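Local coordinates for protein N-acetylneuraminate lyase (Peptoclostridium difficile, PDB 4WOZ) that is a lyase of the dihydrodipicolinate synthetase family, built on a TIM barrel, at residues I216-G224 with I265-G273. Sequence-based numbering, arbitrary orientation.
Sequences IGSTFNVNG and IKLLLEEQG
Thr219 O, in a residue whose CA lies beside the tip of Ile265, accepts two backbone N-H groups, Val222 N at 3.1 Å and Asn223 N at 2.8 Å. This shared acceptor helps turn the chain from strand 214-217 into the helix that follows. The hydroxyl of Thr219 bonds to Asp201, which probably helps fix the turn. Asn221 braces the same turn: its ND2, whose place is not quite certain, points back to Ser218 O at 2.9 Å and also meets Ala21 O, while OD1 accepts from Asn44.

The opening turn thus presents Val222 to helix 261-271. With CG1 beside its own backbone N (chi1 -68°), the valine sets that methyl against both Leu269 and Gln272, and 4.2 Å from Leu268 CB. Val222 CG1 comes to 3.3 Å from Leu269 CD2, closer than carbons normally pack, so the exact spacing is doubtful. A compact branched residue fits against these three neighbours; the axes of 220-224 and 265-271 pass 9.7 Å apart at 46°. Ile265, one turn before Leu269, lays CD1 4.0 Å from Ser218 O; its apolar bulk also packs on Leu23 and Ile256.

Gln272 runs extended across Val222 at about a right angle. Its NE2 makes a weak, 3.4 Å bond to Val222 O, an acceptor whose place is uncertain, while OE1 accepts a weak hydrogen bond from His43 NE2; the amide can thus meet polar groups while lying against the valine, OE1 nearest CG1. Gly273, at phi 86°, takes the C-prime place of the Schellman motif that ends the helix, where a CB would jam against the preceding carbonyl oxygen. Here the helix that follows the eighth strand of a TIM barrel packs against an added C-terminal helix, as in the dihydrodipicolinate synthetase family.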
loop_
_atom_site.group_PDB
_atom_site.type_symbol
_atom_site.label_atom_id
_atom_site.label_comp_id
_atom_site.label_asym_id
_atom_site.label_seq_id
_atom_site.Cartn_x
_atom_site.Cartn_y
_atom_site.Cartn_z
ATOM N N ILE A 216 1.924 14.038 -22.212
ATOM C CA ILE A 216 2.420 12.858 -22.908
ATOM C C ILE A 216 1.431 11.776 -22.521
ATOM O O ILE A 216 1.380 11.362 -21.359
ATOM C CB ILE A 216 3.832 12.479 -22.420
ATOM C CG1 ILE A 216 4.808 13.610 -22.759
ATOM C CG2 ILE A 216 4.273 11.159 -23.056
ATOM C CD1 ILE A 216 6.177 13.477 -22.117
ATOM N N GLY A 217 0.633 11.330 -23.488
ATOM C CA GLY A 217 -0.369 10.323 -23.191
ATOM C C GLY A 217 -0.541 9.214 -24.206
ATOM O O GLY A 217 -0.343 9.396 -25.407
ATOM N N SER A 218 -0.919 8.049 -23.700
ATOM C CA SER A 218 -1.130 6.873 -24.524
ATOM C C SER A 218 -2.429 6.953 -25.329
ATOM O O SER A 218 -2.502 6.432 -26.437
ATOM C CB SER A 218 -1.170 5.629 -23.640
ATOM O OG SER A 218 -2.322 5.655 -22.813
ATOM N N THR A 219 -3.449 7.603 -24.774
ATOM C CA THR A 219 -4.734 7.696 -25.458
ATOM C C THR A 219 -4.750 8.722 -26.576
ATOM O O THR A 219 -5.690 8.757 -27.368
ATOM C CB THR A 219 -5.886 8.019 -24.485
ATOM O OG1 THR A 219 -5.747 9.353 -23.983
ATOM C CG2 THR A 219 -5.889 7.028 -23.330
ATOM N N PHE A 220 -3.704 9.543 -26.646
ATOM C CA PHE A 220 -3.603 10.560 -27.688
ATOM C C PHE A 220 -3.435 9.917 -29.067
ATOM O O PHE A 220 -3.688 10.551 -30.089
ATOM C CB PHE A 220 -2.430 11.507 -27.393
ATOM C CG PHE A 220 -2.578 12.281 -26.104
ATOM C CD1 PHE A 220 -3.715 12.149 -25.314
ATOM C CD2 PHE A 220 -1.561 13.124 -25.669
ATOM C CE1 PHE A 220 -3.838 12.845 -24.105
ATOM C CE2 PHE A 220 -1.671 13.822 -24.465
ATOM C CZ PHE A 220 -2.811 13.682 -23.681
ATOM N N ASN A 221 -3.001 8.660 -29.097
ATOM C CA ASN A 221 -2.844 7.949 -30.362
ATOM C C ASN A 221 -4.183 7.867 -31.099
ATOM O O ASN A 221 -4.213 7.807 -32.331
ATOM C CB ASN A 221 -2.319 6.533 -30.122
ATOM C CG ASN A 221 -0.843 6.504 -29.801
ATOM O OD1 ASN A 221 -0.000 6.490 -30.698
ATOM N ND2 ASN A 221 -0.519 6.507 -28.513
ATOM N N VAL A 222 -5.283 7.859 -30.350
ATOM C CA VAL A 222 -6.613 7.781 -30.954
ATOM C C VAL A 222 -7.526 8.932 -30.554
ATOM O O VAL A 222 -8.602 9.104 -31.139
ATOM C CB VAL A 222 -7.353 6.472 -30.567
ATOM C CG1 VAL A 222 -6.667 5.272 -31.188
ATOM C CG2 VAL A 222 -7.407 6.336 -29.039
ATOM N N ASN A 223 -7.101 9.719 -29.569
ATOM C CA ASN A 223 -7.925 10.819 -29.082
ATOM C C ASN A 223 -7.185 12.157 -29.084
ATOM O O ASN A 223 -7.539 13.061 -28.333
ATOM C CB ASN A 223 -8.412 10.480 -27.663
ATOM C CG ASN A 223 -9.624 11.291 -27.242
ATOM O OD1 ASN A 223 -10.565 11.460 -28.016
ATOM N ND2 ASN A 223 -9.616 11.777 -25.999
ATOM N N GLY A 224 -6.172 12.270 -29.940
ATOM C CA GLY A 224 -5.377 13.486 -30.026
ATOM C C GLY A 224 -6.139 14.785 -30.225
ATOM O O GLY A 224 -5.748 15.830 -29.690
ATOM N N ILE A 265 -6.988 0.021 -27.368
ATOM C CA ILE A 265 -6.450 1.177 -28.078
ATOM C C ILE A 265 -6.040 0.722 -29.474
ATOM O O ILE A 265 -6.286 1.419 -30.453
ATOM C CB ILE A 265 -5.220 1.795 -27.359
ATOM C CG1 ILE A 265 -5.675 2.547 -26.109
ATOM C CG2 ILE A 265 -4.487 2.751 -28.299
ATOM C CD1 ILE A 265 -4.547 3.228 -25.350
ATOM N N LYS A 266 -5.430 -0.455 -29.571
ATOM C CA LYS A 266 -5.015 -0.959 -30.877
ATOM C C LYS A 266 -6.225 -1.303 -31.750
ATOM O O LYS A 266 -6.222 -1.049 -32.955
ATOM C CB LYS A 266 -4.092 -2.170 -30.717
ATOM C CG LYS A 266 -2.729 -1.801 -30.129
ATOM C CD LYS A 266 -1.731 -2.937 -30.252
ATOM C CE LYS A 266 -0.385 -2.536 -29.672
ATOM N NZ LYS A 266 0.637 -3.585 -29.889
ATOM N N LEU A 267 -7.266 -1.859 -31.143
ATOM C CA LEU A 267 -8.469 -2.191 -31.892
ATOM C C LEU A 267 -9.159 -0.909 -32.351
ATOM O O LEU A 267 -9.786 -0.874 -33.412
ATOM C CB LEU A 267 -9.418 -3.024 -31.032
ATOM C CG LEU A 267 -8.897 -4.428 -30.703
ATOM C CD1 LEU A 267 -9.831 -5.128 -29.712
ATOM C CD2 LEU A 267 -8.780 -5.230 -31.998
ATOM N N LEU A 268 -9.053 0.147 -31.549
ATOM C CA LEU A 268 -9.656 1.416 -31.919
ATOM C C LEU A 268 -8.865 1.987 -33.084
ATOM O O LEU A 268 -9.438 2.567 -34.000
ATOM C CB LEU A 268 -9.656 2.396 -30.738
ATOM C CG LEU A 268 -10.702 2.109 -29.653
ATOM C CD1 LEU A 268 -10.535 3.081 -28.487
ATOM C CD2 LEU A 268 -12.098 2.227 -30.252
ATOM N N LEU A 269 -7.547 1.821 -33.041
ATOM C CA LEU A 269 -6.685 2.296 -34.115
ATOM C C LEU A 269 -7.033 1.556 -35.410
ATOM O O LEU A 269 -7.074 2.162 -36.480
ATOM C CB LEU A 269 -5.215 2.063 -33.761
ATOM C CG LEU A 269 -4.572 3.112 -32.848
ATOM C CD1 LEU A 269 -3.192 2.649 -32.411
ATOM C CD2 LEU A 269 -4.492 4.451 -33.597
ATOM N N GLU A 270 -7.276 0.249 -35.300
ATOM C CA GLU A 270 -7.642 -0.570 -36.455
ATOM C C GLU A 270 -8.880 0.029 -37.114
ATOM O O GLU A 270 -8.985 0.073 -38.345
ATOM C CB GLU A 270 -7.956 -2.003 -36.024
ATOM C CG GLU A 270 -6.751 -2.851 -35.662
ATOM C CD GLU A 270 -5.912 -3.217 -36.868
ATOM O OE1 GLU A 270 -6.477 -3.314 -37.980
ATOM O OE2 GLU A 270 -4.692 -3.428 -36.702
ATOM N N GLU A 271 -9.812 0.484 -36.281
ATOM C CA GLU A 271 -11.047 1.086 -36.760
ATOM C C GLU A 271 -10.799 2.470 -37.349
ATOM O O GLU A 271 -11.667 3.028 -38.022
ATOM C CB GLU A 271 -12.062 1.170 -35.618
ATOM C CG GLU A 271 -12.815 -0.123 -35.386
ATOM C CD GLU A 271 -13.902 -0.348 -36.420
ATOM O OE1 GLU A 271 -13.679 -0.034 -37.610
ATOM O OE2 GLU A 271 -14.982 -0.850 -36.045
ATOM N N GLN A 272 -9.618 3.022 -37.091
ATOM C CA GLN A 272 -9.272 4.331 -37.626
ATOM C C GLN A 272 -8.402 4.187 -38.881
ATOM O O GLN A 272 -7.852 5.164 -39.381
ATOM C CB GLN A 272 -8.560 5.177 -36.562
ATOM C CG GLN A 272 -9.381 5.361 -35.283
ATOM C CD GLN A 272 -8.813 6.418 -34.352
ATOM O OE1 GLN A 272 -7.601 6.494 -34.138
ATOM N NE2 GLN A 272 -9.693 7.235 -33.779
ATOM N N GLY A 273 -8.295 2.958 -39.379
ATOM C CA GLY A 273 -7.525 2.686 -40.584
ATOM C C GLY A 273 -6.044 2.440 -40.373
ATOM O O GLY A 273 -5.243 2.600 -41.299
#